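Local coordinates for protein prophenoloxidase b (Marsupenaeus japonicus, PDB 3WKY) that is a type 3 copper phenoloxidase of the hemocyanin family that, once activated, probably hydroxylates monophenols and oxidises o-diphenols, at residues E20-L25 with M102-V107; I63-P68 with T265-E270; Q78-L83 with S109-A114; E270-Q275 with S375-V380; I283-L288 with P370-S375. One frame throughout, in Å; residues are numbered along the deposited sequence. Where two conformers were deposited one is given.

Contact 1: residues E20-L25 with M102-V107; sequences ESTSTL and MVKDHV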
# COMPACT_ATOMS: atom_id res chain seq x y z
N GLU A 20 10.27 -46.42 -20.20
CA GLU A 20 11.15 -47.20 -21.06
C GLU A 20 10.48 -47.45 -22.40
O GLU A 20 9.27 -47.29 -22.54
CB GLU A 20 11.55 -48.52 -20.40
CG GLU A 20 12.21 -48.37 -19.03
CD GLU A 20 13.56 -47.66 -19.08
OE1 GLU A 20 14.17 -47.62 -20.17
OE2 GLU A 20 14.01 -47.15 -18.04
N SER A 21 11.28 -47.82 -23.41
CA SER A 21 10.73 -48.12 -24.72
C SER A 21 9.88 -49.38 -24.67
O SER A 21 10.00 -50.18 -23.74
CB SER A 21 11.86 -48.33 -25.74
OG SER A 21 12.55 -49.54 -25.45
N THR A 22 9.02 -49.54 -25.67
CA THR A 22 8.23 -50.76 -25.79
C THR A 22 9.15 -51.97 -25.96
O THR A 22 8.88 -53.05 -25.44
CB THR A 22 7.26 -50.66 -26.98
OG1 THR A 22 6.51 -49.45 -26.90
CG2 THR A 22 6.30 -51.85 -26.99
N SER A 23 10.26 -51.77 -26.67
CA SER A 23 11.24 -52.84 -26.87
C SER A 23 11.83 -53.33 -25.54
O SER A 23 11.95 -54.54 -25.33
CB SER A 23 12.36 -52.39 -27.81
OG SER A 23 11.87 -52.19 -29.12
N THR A 24 12.18 -52.40 -24.66
CA THR A 24 12.74 -52.75 -23.36
C THR A 24 11.72 -53.52 -22.52
O THR A 24 12.06 -54.49 -21.83
CB THR A 24 13.17 -51.49 -22.57
OG1 THR A 24 14.23 -50.82 -23.28
CG2 THR A 24 13.67 -51.86 -21.18
N LEU A 25 10.47 -53.08 -22.58
CA LEU A 25 9.42 -53.74 -21.81
C LEU A 25 9.16 -55.13 -22.38
O LEU A 25 9.04 -56.11 -21.63
CB LEU A 25 8.13 -52.90 -21.85
CG LEU A 25 6.91 -53.51 -21.15
CD1 LEU A 25 7.10 -53.55 -19.64
CD2 LEU A 25 5.64 -52.75 -21.52
N MET A 102 1.55 -51.03 -29.93
CA MET A 102 1.96 -50.28 -31.12
C MET A 102 2.11 -48.78 -30.86
O MET A 102 3.03 -48.14 -31.39
CB MET A 102 0.98 -50.52 -32.27
CG MET A 102 1.35 -49.77 -33.55
SD MET A 102 0.38 -50.23 -35.01
CE MET A 102 0.79 -51.98 -35.11
N VAL A 103 1.21 -48.22 -30.06
CA VAL A 103 1.15 -46.77 -29.89
C VAL A 103 2.06 -46.26 -28.77
O VAL A 103 2.39 -45.07 -28.71
CB VAL A 103 -0.31 -46.29 -29.65
CG1 VAL A 103 -0.71 -46.50 -28.21
CG2 VAL A 103 -0.47 -44.84 -30.04
N LYS A 104 2.49 -47.16 -27.90
CA LYS A 104 3.21 -46.81 -26.68
C LYS A 104 4.47 -45.96 -26.90
O LYS A 104 4.74 -45.05 -26.12
CB LYS A 104 3.57 -48.07 -25.89
CG LYS A 104 4.30 -47.80 -24.59
CD LYS A 104 4.69 -49.10 -23.92
CE LYS A 104 5.06 -48.88 -22.47
NZ LYS A 104 6.42 -48.33 -22.24
N ASP A 105 5.22 -46.26 -27.96
CA ASP A 105 6.44 -45.50 -28.27
C ASP A 105 6.17 -44.09 -28.79
O ASP A 105 7.08 -43.27 -28.88
CB ASP A 105 7.28 -46.24 -29.32
CG ASP A 105 8.10 -47.36 -28.73
OD1 ASP A 105 8.57 -47.23 -27.58
OD2 ASP A 105 8.29 -48.38 -29.43
N HIS A 106 4.91 -43.80 -29.13
CA HIS A 106 4.58 -42.60 -29.88
C HIS A 106 3.72 -41.61 -29.11
O HIS A 106 3.40 -40.54 -29.64
CB HIS A 106 3.87 -43.00 -31.18
CG HIS A 106 4.63 -44.00 -31.98
ND1 HIS A 106 5.54 -43.63 -32.95
CD2 HIS A 106 4.66 -45.35 -31.93
CE1 HIS A 106 6.08 -44.72 -33.48
NE2 HIS A 106 5.56 -45.78 -32.88
N VAL A 107 3.36 -41.96 -27.88
CA VAL A 107 2.52 -41.10 -27.05
C VAL A 107 3.22 -40.76 -25.75
O VAL A 107 4.04 -41.54 -25.25
CB VAL A 107 1.17 -41.77 -26.72
CG1 VAL A 107 0.27 -41.82 -27.94
CG2 VAL A 107 1.38 -43.15 -26.17
O HOH W 1 7.43 -47.03 -24.63
O HOH W 2 5.30 -48.80 -29.02
O HOH W 3 10.45 -49.84 -28.61

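Contact 2: residues I63-P68 with T265-E270; sequences IPEGIP and TGNGQE. With NA (sodium ion), chain P.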
# COMPACT_ATOMS: atom_id res chain seq x y z
N ILE A 63 0.53 -34.24 -27.71
CA ILE A 63 1.21 -33.94 -26.45
C ILE A 63 2.62 -34.51 -26.50
O ILE A 63 2.80 -35.72 -26.64
CB ILE A 63 0.47 -34.51 -25.22
CG1 ILE A 63 -1.03 -34.17 -25.30
CG2 ILE A 63 1.11 -34.01 -23.93
CD1 ILE A 63 -1.34 -32.70 -25.41
N PRO A 64 3.63 -33.64 -26.39
CA PRO A 64 5.03 -34.09 -26.49
C PRO A 64 5.46 -34.96 -25.31
O PRO A 64 4.95 -34.81 -24.20
CB PRO A 64 5.82 -32.77 -26.47
CG PRO A 64 4.91 -31.78 -25.78
CD PRO A 64 3.52 -32.18 -26.19
N GLU A 65 6.39 -35.88 -25.56
CA GLU A 65 7.01 -36.66 -24.50
C GLU A 65 7.78 -35.74 -23.56
O GLU A 65 8.22 -34.67 -23.97
CB GLU A 65 7.96 -37.71 -25.10
CG GLU A 65 8.64 -38.62 -24.08
CD GLU A 65 10.16 -38.61 -24.18
OE1 GLU A 65 10.69 -38.59 -25.32
OE2 GLU A 65 10.83 -38.63 -23.13
N GLY A 66 7.96 -36.15 -22.31
CA GLY A 66 8.82 -35.41 -21.40
C GLY A 66 8.15 -34.38 -20.50
O GLY A 66 8.83 -33.58 -19.85
N ILE A 67 6.81 -34.39 -20.48
CA ILE A 67 6.06 -33.54 -19.56
C ILE A 67 4.96 -34.38 -18.93
O ILE A 67 4.60 -35.44 -19.46
CB ILE A 67 5.43 -32.31 -20.26
CG1 ILE A 67 4.42 -32.74 -21.32
CG2 ILE A 67 6.51 -31.39 -20.86
CD1 ILE A 67 3.65 -31.57 -21.94
N PRO A 68 4.43 -33.93 -17.78
CA PRO A 68 3.32 -34.69 -17.17
C PRO A 68 2.02 -34.59 -17.96
O PRO A 68 1.91 -33.76 -18.87
CB PRO A 68 3.14 -33.99 -15.80
CG PRO A 68 4.44 -33.29 -15.54
CD PRO A 68 4.92 -32.85 -16.90
N THR A 265 10.09 -36.06 -12.13
CA THR A 265 9.49 -37.11 -12.97
C THR A 265 10.56 -38.04 -13.52
O THR A 265 11.75 -37.74 -13.43
CB THR A 265 8.70 -36.55 -14.17
OG1 THR A 265 9.61 -36.02 -15.15
CG2 THR A 265 7.72 -35.47 -13.73
N GLY A 266 10.12 -39.15 -14.12
CA GLY A 266 11.04 -40.13 -14.66
C GLY A 266 11.80 -39.63 -15.88
O GLY A 266 12.76 -40.26 -16.32
N ASN A 267 11.35 -38.51 -16.43
CA ASN A 267 12.09 -37.86 -17.51
C ASN A 267 13.06 -36.83 -16.96
O ASN A 267 13.58 -36.00 -17.71
CB ASN A 267 11.13 -37.20 -18.51
CG ASN A 267 10.25 -38.21 -19.22
OD1 ASN A 267 9.02 -38.08 -19.23
ND2 ASN A 267 10.86 -39.21 -19.83
N GLY A 268 13.31 -36.87 -15.65
CA GLY A 268 14.31 -36.01 -15.04
C GLY A 268 13.84 -34.59 -14.79
O GLY A 268 14.62 -33.71 -14.39
N GLN A 269 12.55 -34.37 -15.01
CA GLN A 269 11.95 -33.05 -14.88
C GLN A 269 11.44 -32.80 -13.45
O GLN A 269 10.40 -33.35 -13.06
CB GLN A 269 10.79 -32.93 -15.87
CG GLN A 269 11.22 -33.01 -17.32
CD GLN A 269 11.17 -31.65 -18.00
OE1 GLN A 269 10.10 -31.15 -18.32
NE2 GLN A 269 12.35 -31.06 -18.22
N GLU A 270 12.15 -31.97 -12.69
CA GLU A 270 11.73 -31.62 -11.33
C GLU A 270 10.50 -30.69 -11.34
O GLU A 270 10.50 -29.70 -12.08
CB GLU A 270 12.86 -30.94 -10.56
CG GLU A 270 12.41 -30.38 -9.21
CD GLU A 270 13.55 -30.00 -8.29
OE1 GLU A 270 13.57 -28.84 -7.81
OE2 GLU A 270 14.41 -30.87 -8.01
NA NA P . 7.84 -35.53 -17.31
O HOH W 4 6.79 -39.00 -21.55

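Contact 3: residues Q78-L83 with S109-A114; sequences QAVKDL and SAVFLA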
# COMPACT_ATOMS: atom_id res chain seq x y z
N GLN A 78 -8.22 -33.58 -23.75
CA GLN A 78 -8.73 -34.02 -25.04
C GLN A 78 -7.86 -35.14 -25.61
O GLN A 78 -8.36 -36.05 -26.28
CB GLN A 78 -8.82 -32.85 -26.04
CG GLN A 78 -9.54 -33.20 -27.35
CD GLN A 78 -11.01 -33.55 -27.13
OE1 GLN A 78 -11.75 -32.79 -26.50
NE2 GLN A 78 -11.43 -34.69 -27.66
N ALA A 79 -6.56 -35.09 -25.34
CA ALA A 79 -5.63 -36.09 -25.83
C ALA A 79 -5.87 -37.43 -25.15
O ALA A 79 -5.85 -38.48 -25.80
CB ALA A 79 -4.20 -35.64 -25.63
N VAL A 80 -6.09 -37.41 -23.84
CA VAL A 80 -6.41 -38.63 -23.11
C VAL A 80 -7.75 -39.20 -23.59
O VAL A 80 -7.89 -40.42 -23.78
CB VAL A 80 -6.40 -38.42 -21.59
CG1 VAL A 80 -7.04 -39.60 -20.87
CG2 VAL A 80 -4.98 -38.23 -21.10
N LYS A 81 -8.71 -38.32 -23.79
CA LYS A 81 -10.02 -38.75 -24.27
C LYS A 81 -9.91 -39.38 -25.66
O LYS A 81 -10.55 -40.40 -25.95
CB LYS A 81 -10.98 -37.56 -24.32
CG LYS A 81 -12.41 -37.92 -24.67
CD LYS A 81 -13.26 -36.66 -24.82
CE LYS A 81 -14.73 -37.01 -24.95
NZ LYS A 81 -15.56 -35.80 -25.13
N ASP A 82 -9.09 -38.78 -26.52
CA ASP A 82 -8.92 -39.27 -27.89
C ASP A 82 -8.20 -40.63 -27.95
O ASP A 82 -8.59 -41.49 -28.73
CB ASP A 82 -8.19 -38.24 -28.76
CG ASP A 82 -9.05 -37.02 -29.07
OD1 ASP A 82 -10.25 -37.03 -28.72
OD2 ASP A 82 -8.52 -36.05 -29.67
N LEU A 83 -7.17 -40.81 -27.13
CA LEU A 83 -6.46 -42.09 -27.05
C LEU A 83 -7.33 -43.19 -26.43
O LEU A 83 -7.40 -44.30 -26.95
CB LEU A 83 -5.16 -41.97 -26.25
CG LEU A 83 -4.32 -43.24 -26.12
CD1 LEU A 83 -4.00 -43.83 -27.49
CD2 LEU A 83 -3.04 -42.98 -25.33
N SER A 109 4.01 -40.63 -22.04
CA SER A 109 3.80 -41.78 -21.18
C SER A 109 2.70 -41.57 -20.13
O SER A 109 1.95 -42.50 -19.84
CB SER A 109 5.10 -42.27 -20.54
OG SER A 109 5.79 -41.22 -19.89
N ALA A 110 2.59 -40.36 -19.60
CA ALA A 110 1.55 -40.08 -18.60
C ALA A 110 0.17 -40.04 -19.25
O ALA A 110 -0.82 -40.49 -18.66
CB ALA A 110 1.85 -38.78 -17.83
N VAL A 111 0.11 -39.50 -20.46
CA VAL A 111 -1.13 -39.51 -21.24
C VAL A 111 -1.52 -40.97 -21.54
O VAL A 111 -2.69 -41.34 -21.44
CB VAL A 111 -0.97 -38.69 -22.54
CG1 VAL A 111 -2.12 -38.97 -23.52
CG2 VAL A 111 -0.90 -37.19 -22.20
N PHE A 112 -0.53 -41.79 -21.87
CA PHE A 112 -0.75 -43.22 -22.13
C PHE A 112 -1.37 -43.91 -20.91
O PHE A 112 -2.41 -44.58 -21.01
CB PHE A 112 0.57 -43.89 -22.53
CG PHE A 112 0.45 -45.37 -22.78
CD1 PHE A 112 -0.04 -45.85 -23.99
CD2 PHE A 112 0.85 -46.28 -21.81
CE1 PHE A 112 -0.13 -47.21 -24.23
CE2 PHE A 112 0.75 -47.65 -22.03
CZ PHE A 112 0.26 -48.11 -23.25
N LEU A 113 -0.72 -43.75 -19.75
CA LEU A 113 -1.22 -44.31 -18.49
C LEU A 113 -2.62 -43.83 -18.12
O LEU A 113 -3.45 -44.62 -17.68
CB LEU A 113 -0.25 -44.01 -17.35
CG LEU A 113 1.07 -44.78 -17.43
CD1 LEU A 113 2.00 -44.36 -16.32
CD2 LEU A 113 0.79 -46.29 -17.37
N ALA A 114 -2.88 -42.53 -18.28
CA ALA A 114 -4.19 -41.99 -17.94
C ALA A 114 -5.28 -42.62 -18.81
O ALA A 114 -6.32 -43.04 -18.31
CB ALA A 114 -4.20 -40.47 -18.10

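Contact 4: residues E270-Q275 with S375-V380; sequences EWSSRQ and STTSGV. With EDO (1,2-ethanediol), chain K.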
# COMPACT_ATOMS: atom_id res chain seq x y z
N GLU A 270 12.15 -31.97 -12.69
CA GLU A 270 11.73 -31.62 -11.33
C GLU A 270 10.50 -30.69 -11.34
O GLU A 270 10.50 -29.70 -12.08
CB GLU A 270 12.86 -30.94 -10.56
CG GLU A 270 12.41 -30.38 -9.21
CD GLU A 270 13.55 -30.00 -8.29
OE1 GLU A 270 13.57 -28.84 -7.81
OE2 GLU A 270 14.41 -30.87 -8.01
N TRP A 271 9.48 -31.02 -10.55
CA TRP A 271 8.27 -30.22 -10.51
C TRP A 271 8.59 -28.84 -9.96
O TRP A 271 9.36 -28.69 -9.00
CB TRP A 271 7.20 -30.87 -9.61
CG TRP A 271 6.61 -32.14 -10.18
CD1 TRP A 271 7.18 -33.39 -10.16
CD2 TRP A 271 5.35 -32.29 -10.84
NE1 TRP A 271 6.35 -34.29 -10.78
CE2 TRP A 271 5.21 -33.65 -11.20
CE3 TRP A 271 4.31 -31.40 -11.15
CZ2 TRP A 271 4.09 -34.14 -11.87
CZ3 TRP A 271 3.20 -31.89 -11.83
CH2 TRP A 271 3.10 -33.25 -12.17
N SER A 272 7.96 -27.82 -10.54
CA SER A 272 8.11 -26.46 -10.05
C SER A 272 7.55 -26.34 -8.63
O SER A 272 6.65 -27.08 -8.24
CB SER A 272 7.39 -25.49 -10.98
OG SER A 272 8.07 -25.46 -12.23
N SER A 273 8.11 -25.40 -7.88
CA SER A 273 7.65 -25.12 -6.53
C SER A 273 6.93 -23.77 -6.53
O SER A 273 6.86 -23.09 -7.56
CB SER A 273 8.84 -25.05 -5.58
OG SER A 273 9.55 -26.28 -5.55
N ARG A 274 6.40 -23.38 -5.38
CA ARG A 274 5.76 -22.08 -5.26
C ARG A 274 6.22 -21.47 -3.95
O ARG A 274 5.99 -22.04 -2.89
CB ARG A 274 4.24 -22.20 -5.25
CG ARG A 274 3.53 -20.83 -5.23
CD ARG A 274 2.00 -20.95 -5.10
NE ARG A 274 1.63 -21.57 -3.82
CZ ARG A 274 1.27 -22.84 -3.65
NH1 ARG A 274 1.20 -23.67 -4.68
NH2 ARG A 274 0.98 -23.28 -2.43
N GLN A 275 6.87 -20.31 -4.03
CA GLN A 275 7.34 -19.62 -2.83
C GLN A 275 6.17 -19.14 -1.99
O GLN A 275 5.08 -18.88 -2.52
CB GLN A 275 8.21 -18.42 -3.22
CG GLN A 275 9.52 -18.85 -3.88
CD GLN A 275 10.25 -17.72 -4.56
OE1 GLN A 275 11.10 -17.96 -5.42
NE2 GLN A 275 9.93 -16.47 -4.20
N SER A 375 10.88 -20.61 -18.96
CA SER A 375 10.97 -21.97 -19.49
C SER A 375 10.85 -23.01 -18.40
O SER A 375 11.71 -23.88 -18.25
CB SER A 375 12.30 -22.16 -20.23
OG SER A 375 12.41 -21.22 -21.28
N THR A 376 9.77 -22.93 -17.63
CA THR A 376 9.63 -23.82 -16.49
C THR A 376 8.52 -24.83 -16.63
O THR A 376 7.66 -24.71 -17.50
CB THR A 376 9.30 -23.04 -15.22
OG1 THR A 376 8.07 -22.34 -15.42
CG2 THR A 376 10.41 -22.06 -14.90
N THR A 377 8.56 -25.80 -15.71
CA THR A 377 7.56 -26.85 -15.54
C THR A 377 6.35 -26.33 -14.72
O THR A 377 6.40 -25.24 -14.15
CB THR A 377 8.21 -28.06 -14.80
OG1 THR A 377 8.90 -27.60 -13.63
CG2 THR A 377 9.22 -28.76 -15.70
N SER A 378 5.27 -27.10 -14.66
CA SER A 378 4.13 -26.73 -13.82
C SER A 378 4.33 -27.22 -12.39
O SER A 378 5.15 -28.12 -12.14
CB SER A 378 2.84 -27.32 -14.40
OG SER A 378 1.79 -27.30 -13.44
N GLY A 379 3.62 -26.62 -11.44
CA GLY A 379 3.65 -27.11 -10.07
C GLY A 379 2.66 -28.26 -9.93
O GLY A 379 1.93 -28.56 -10.88
N VAL A 380 2.63 -28.91 -8.76
CA VAL A 380 1.81 -30.11 -8.56
C VAL A 380 0.29 -29.90 -8.66
O VAL A 380 -0.45 -30.86 -8.88
CB VAL A 380 2.15 -30.84 -7.25
CG1 VAL A 380 3.59 -31.34 -7.28
CG2 VAL A 380 1.90 -29.95 -6.01
C1 EDO K . 7.76 -12.79 -2.17
O1 EDO K . 9.01 -12.55 -1.52
C2 EDO K . 7.86 -14.02 -3.07
O2 EDO K . 8.07 -15.21 -2.29
O HOH W 5 4.38 -27.66 -6.86

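Contact 5: residues I283-L288 with P370-S375; sequences IREIPL and PAKKHS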
# COMPACT_ATOMS: atom_id res chain seq x y z
N ILE A 283 -2.61 -15.89 -16.53
CA ILE A 283 -1.71 -16.82 -17.19
C ILE A 283 -1.60 -16.45 -18.63
O ILE A 283 -2.54 -16.60 -19.40
CB ILE A 283 -2.21 -18.27 -17.11
CG1 ILE A 283 -2.30 -18.71 -15.66
CG2 ILE A 283 -1.26 -19.18 -17.88
CD1 ILE A 283 -1.00 -18.62 -14.89
N ARG A 284 -0.44 -15.92 -19.01
CA ARG A 284 -0.20 -15.54 -20.38
C ARG A 284 0.46 -16.72 -21.08
O ARG A 284 1.65 -16.97 -20.92
CB ARG A 284 0.62 -14.26 -20.44
CG ARG A 284 -0.27 -13.07 -20.18
CD ARG A 284 0.32 -12.13 -19.20
NE ARG A 284 0.35 -12.67 -17.84
CZ ARG A 284 1.00 -12.07 -16.85
NH1 ARG A 284 1.66 -10.94 -17.10
NH2 ARG A 284 1.00 -12.58 -15.63
N GLU A 285 -0.36 -17.48 -21.80
CA GLU A 285 0.09 -18.72 -22.42
C GLU A 285 0.99 -18.48 -23.62
O GLU A 285 1.16 -17.34 -24.08
CB GLU A 285 -1.12 -19.54 -22.88
CG GLU A 285 -1.58 -20.59 -21.88
CD GLU A 285 -0.63 -21.78 -21.78
OE1 GLU A 285 -1.00 -22.76 -21.11
OE2 GLU A 285 0.49 -21.74 -22.35
N ILE A 286 1.58 -19.57 -24.09
CA ILE A 286 2.23 -19.60 -25.40
C ILE A 286 1.47 -20.67 -26.19
O ILE A 286 1.53 -21.84 -25.83
CB ILE A 286 3.70 -20.01 -25.29
CG1 ILE A 286 4.44 -19.06 -24.34
CG2 ILE A 286 4.36 -20.03 -26.68
CD1 ILE A 286 5.81 -19.55 -23.92
N PRO A 287 0.73 -20.26 -27.23
CA PRO A 287 0.62 -18.88 -27.72
C PRO A 287 -0.28 -18.02 -26.83
O PRO A 287 -1.13 -18.55 -26.10
CB PRO A 287 -0.03 -19.06 -29.10
CG PRO A 287 -0.89 -20.27 -28.92
CD PRO A 287 -0.12 -21.19 -28.00
N LEU A 288 -0.07 -16.71 -26.91
CA LEU A 288 -0.78 -15.75 -26.08
C LEU A 288 -2.30 -15.85 -26.24
O LEU A 288 -3.04 -15.60 -25.28
CB LEU A 288 -0.29 -14.32 -26.39
CG LEU A 288 -0.83 -13.14 -25.59
CD1 LEU A 288 -0.52 -13.30 -24.10
CD2 LEU A 288 -0.23 -11.84 -26.13
N PRO A 370 3.93 -17.12 -14.32
CA PRO A 370 2.62 -17.06 -15.00
C PRO A 370 2.65 -16.48 -16.41
O PRO A 370 1.69 -16.69 -17.15
CB PRO A 370 1.79 -16.15 -14.08
CG PRO A 370 2.81 -15.25 -13.44
CD PRO A 370 4.01 -16.17 -13.20
N ALA A 371 3.72 -15.77 -16.77
CA ALA A 371 3.84 -15.24 -18.13
C ALA A 371 4.80 -16.09 -18.97
O ALA A 371 5.15 -15.72 -20.11
CB ALA A 371 4.31 -13.80 -18.09
N LYS A 372 5.21 -17.22 -18.40
CA LYS A 372 6.05 -18.19 -19.11
C LYS A 372 7.31 -17.55 -19.69
O LYS A 372 7.62 -17.70 -20.87
CB LYS A 372 5.23 -18.89 -20.19
CG LYS A 372 4.00 -19.56 -19.58
CD LYS A 372 3.31 -20.47 -20.56
CE LYS A 372 2.37 -21.41 -19.81
NZ LYS A 372 3.14 -22.38 -18.99
N LYS A 373 8.04 -16.83 -18.83
CA LYS A 373 9.27 -16.14 -19.21
C LYS A 373 10.48 -17.02 -18.98
O LYS A 373 11.55 -16.79 -19.54
CB LYS A 373 9.41 -14.88 -18.35
CG LYS A 373 8.34 -13.83 -18.61
CD LYS A 373 8.25 -12.78 -17.48
CE LYS A 373 9.57 -12.14 -17.18
NZ LYS A 373 9.43 -11.08 -16.12
N HIS A 374 10.32 -18.04 -18.14
CA HIS A 374 11.48 -18.71 -17.58
C HIS A 374 11.65 -20.17 -17.97
O HIS A 374 12.47 -20.88 -17.39
CB HIS A 374 11.45 -18.56 -16.05
CG HIS A 374 11.54 -17.14 -15.58
ND1 HIS A 374 12.67 -16.37 -15.75
CD2 HIS A 374 10.64 -16.35 -14.95
CE1 HIS A 374 12.46 -15.17 -15.24
NE2 HIS A 374 11.24 -15.13 -14.75
N SER A 375 10.88 -20.61 -18.96
CA SER A 375 10.97 -21.97 -19.49
C SER A 375 10.85 -23.01 -18.40
O SER A 375 11.71 -23.88 -18.25
CB SER A 375 12.30 -22.16 -20.23
OG SER A 375 12.41 -21.22 -21.28

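Contact 1: residues E20-L25 with M102-V107
A backbone-to-carboxylate hydrogen bond joins Thr22 to Asp105 where the start of helix 22-29 meets residues 102-107, at the C-terminal part of helix 93-103. Atom OD1 of Asp105 takes the backbone N of Thr22 at 3.0 Å, a nearly straight bond (174°) that enters on the syn side, 26° out of the carboxylate plane. The helix also has its own N-cap: Ser21 OG accepts from Thr24 N at 3.0 Å, its oxygen turned between N and the carbonyl carbon (chi1 69°). One helix end is thus served by two side chains, one local and one from a distant part of the sequence. Water enlarges the bridge. One molecule accepts from Ser23 N and donates to Asp105 OD2, and a second accepts from Asp105 N while sitting 2.5 Å from Thr22 OG1. Beside the carboxylate, the Lys104 chain passes Thr22 OG1 with CB, CG and CD, its CB 3.4 Å from that oxygen, and CE touches Leu25 CD2 at 4.0 Å as the two side chains cross at about a right angle. Asp105 OD2 has a further partner in Thr47 N, so strand 45-47 is tied to the same segment. A carboxylate at a helix N-terminus, receiving backbone N-H groups directly and through water, would probably be stabilised by the helix dipole, which would lower its tendency to take up a proton.

Contact 2: residues I63-P68 with T265-E270
Gly66 packs against Asn267 and Gln269 where a loop of the all-alpha domain of the hemocyanin fold meets a type I beta turn, Thr265 to Gly268, of the copper-containing domain. The turn carries an ST turn as well: Thr265 OG1, set between N and the carbonyl carbon (chi1 72°), accepts from Asn267 N at 3.3 Å. That rotation also lets the same oxygen face the neighbouring loop, where it binds a sodium ion at 2.8 Å. Asn267 reaches across with CG anti to its carbonyl carbon (chi1 -64°), which sends CG toward the glycine; OD1 stands 3.4 Å from Gly66 CA. With phi positive, the backbone of Gly66 takes a shape in which a CB would press on the preceding carbonyl oxygen. Glu65 crosses Asn267 obliquely, and its carboxylate plane is turned 58° from the Asn267 amide. On the other side chain of the turn that meets the glycine, Gln269 CG lies 3.5 Å from Gly66 O. At Pro68, CG and Thr265 CG2 make a looser apolar touch. Asn108 holds the first loop through Pro64 O and Ile67 O, and Tyr19 OH receives Gly266 N of the turn. A water accepts from Gly66 N at 3.2 Å and donates a weak bond to Asn267 OD1.

Contact 3: residues Q78-L83 with S109-A114
Two neighbouring helices of the hemocyanin all-alpha domain, 74-89 and 109-122, pack here through small and branched aliphatic side chains led by Val80, Val111 and Ala114. The segment axes approach to 9.0 Å and cross at -54°. Val80 holds the middle: CG2 meets Val111 CG1 at 3.8 Å and Ala114 CB at the same distance, while CG1 lies close to Ala114 CB as well. Ala114 therefore fits against both branches of one valine. Val80 and Val111 run past each other in opposite directions. Each has CG1 anti to the backbone N (chi1 167° in Val80 and 166° in Val111), yet it is CG2 of Val80 that meets CG1 of Val111.

Within the domain this is a helix-to-helix core, with every touching residue buried and contact made by carbon atoms almost throughout. Phe69 lies against Val80 from the loop before helix 74-89, and Ile63 lies against Ala79. At the far end, Leu83 CD2 comes 3.9 Å from Phe112 CA. The same methyl stands obliquely off the Phe112 ring, 4.4 Å from CD1. Ala79 CB closes the other end of the patch more loosely, 4.5 Å from Val111 CG1.

Contact 4: residues E270-Q275 with S375-V380
Ser272 OG donates to Thr377 O at 2.6 Å from an unusual direction, the donor standing well above the carbonyl plane, 63° out of it. The bond belongs to a cluster of hydroxyls and carbonyls where neither backbone is in a regular strand, and in it Ser272 OG and Thr377 OG1 lie 2.7 Å apart. Thr377 OG1 has two acceptors within reach, Ser272 OG and Glu270 O (3.1 Å), so which one takes its proton is not settled. Both hydroxyls owe their places to the first torsion: OG of Ser272 is anti to the carbonyl carbon (chi1 -68°), and OG1 of Thr377 lies between N and the carbonyl carbon. A backbone bond, Ser272 N to Ser378 O at 3.2 Å, runs beside them, and Gly379 CA makes a CA-H...O contact with Ser272 O.

Here two irregular loops of the copper-containing domain meet, one before helix 294-310 and one before helix 391-409. Trp271 adds an apolar side: Val380 CG1 sits 3.7 Å above the indole plane, offset toward the rim, and the two side chains cross at about a right angle. Gly379 O comes instead to the edge of the indole, near its plane, 3.7 Å from CZ3. One water joins the loops by donating to Ser272 O and accepting from Val380 N. Farther along the loops, Arg274 forms a salt bridge with Asp390, and Ser375 O bonds to His262 of the second subunit.

Contact 5: residues I283-L288 with P370-S375
Ile283 and Arg284 meet Pro370 and Ala371 where two loops of the copper-containing domain run close together at a subunit boundary of the hemocyanin-type assembly. The polar link is a backbone bond, Arg284 N to Pro370 O at 2.9 Å, and Ile283 CA adds a CA-H...O contact to the same oxygen, which is thus approached by two donors. Apolar contact follows the same residues. Ile283 CD1 reaches Pro370 CB at 3.8 Å, the side chains crossing at about a right angle, and Ile286 CD1 touches Lys372 CB. The guanidinium of Arg284 is packed by its face: Ala371 CB stands 3.9 Å above its centre, while the chain, bent at chi2 and chi3, lies side by side with Pro370. Arg284 NH2 bonds to Asp282 O. Arg180 of the second subunit donates to Arg284 O, Glu285 O and Ala371 O, tying both loops to that chain; Met299 of the third subunit packs on Ala371. Charge enters last. Glu285 OE2 accepts from Ile286 N at 3.0 Å through its anti lone pair, which probably helps to keep the carboxylate beside Lys372. The two opposite charges stay short of a salt bridge, with Lys372 NZ 4.3 Å from Glu285 OE2 and its CE closer, at 3.2 Å.

The contacts form a chain of neighbours that runs from the all-alpha domain into the copper-containing domain. Contact 1 touches the Phe112 ring of contact 3, their centres 14 Å apart, with Val103 CG1 4.1 Å from Phe112 CE1. Contact 3 lies nested inside the loop closed by contact 2, and Ile63 CG1 packs on Ala79 CB at 3.5 Å. Contact 2 passes into contact 4 through Glu270, with Pro68 CG 3.6 Å from Trp271 CH2; contact 4 in turn shares Ser375 with contact 5. The side chain of Val380 in contact 4 is about 11 Å from the copper-oxygen cluster. Contacts 2, 4 and 5 all touch the second subunit.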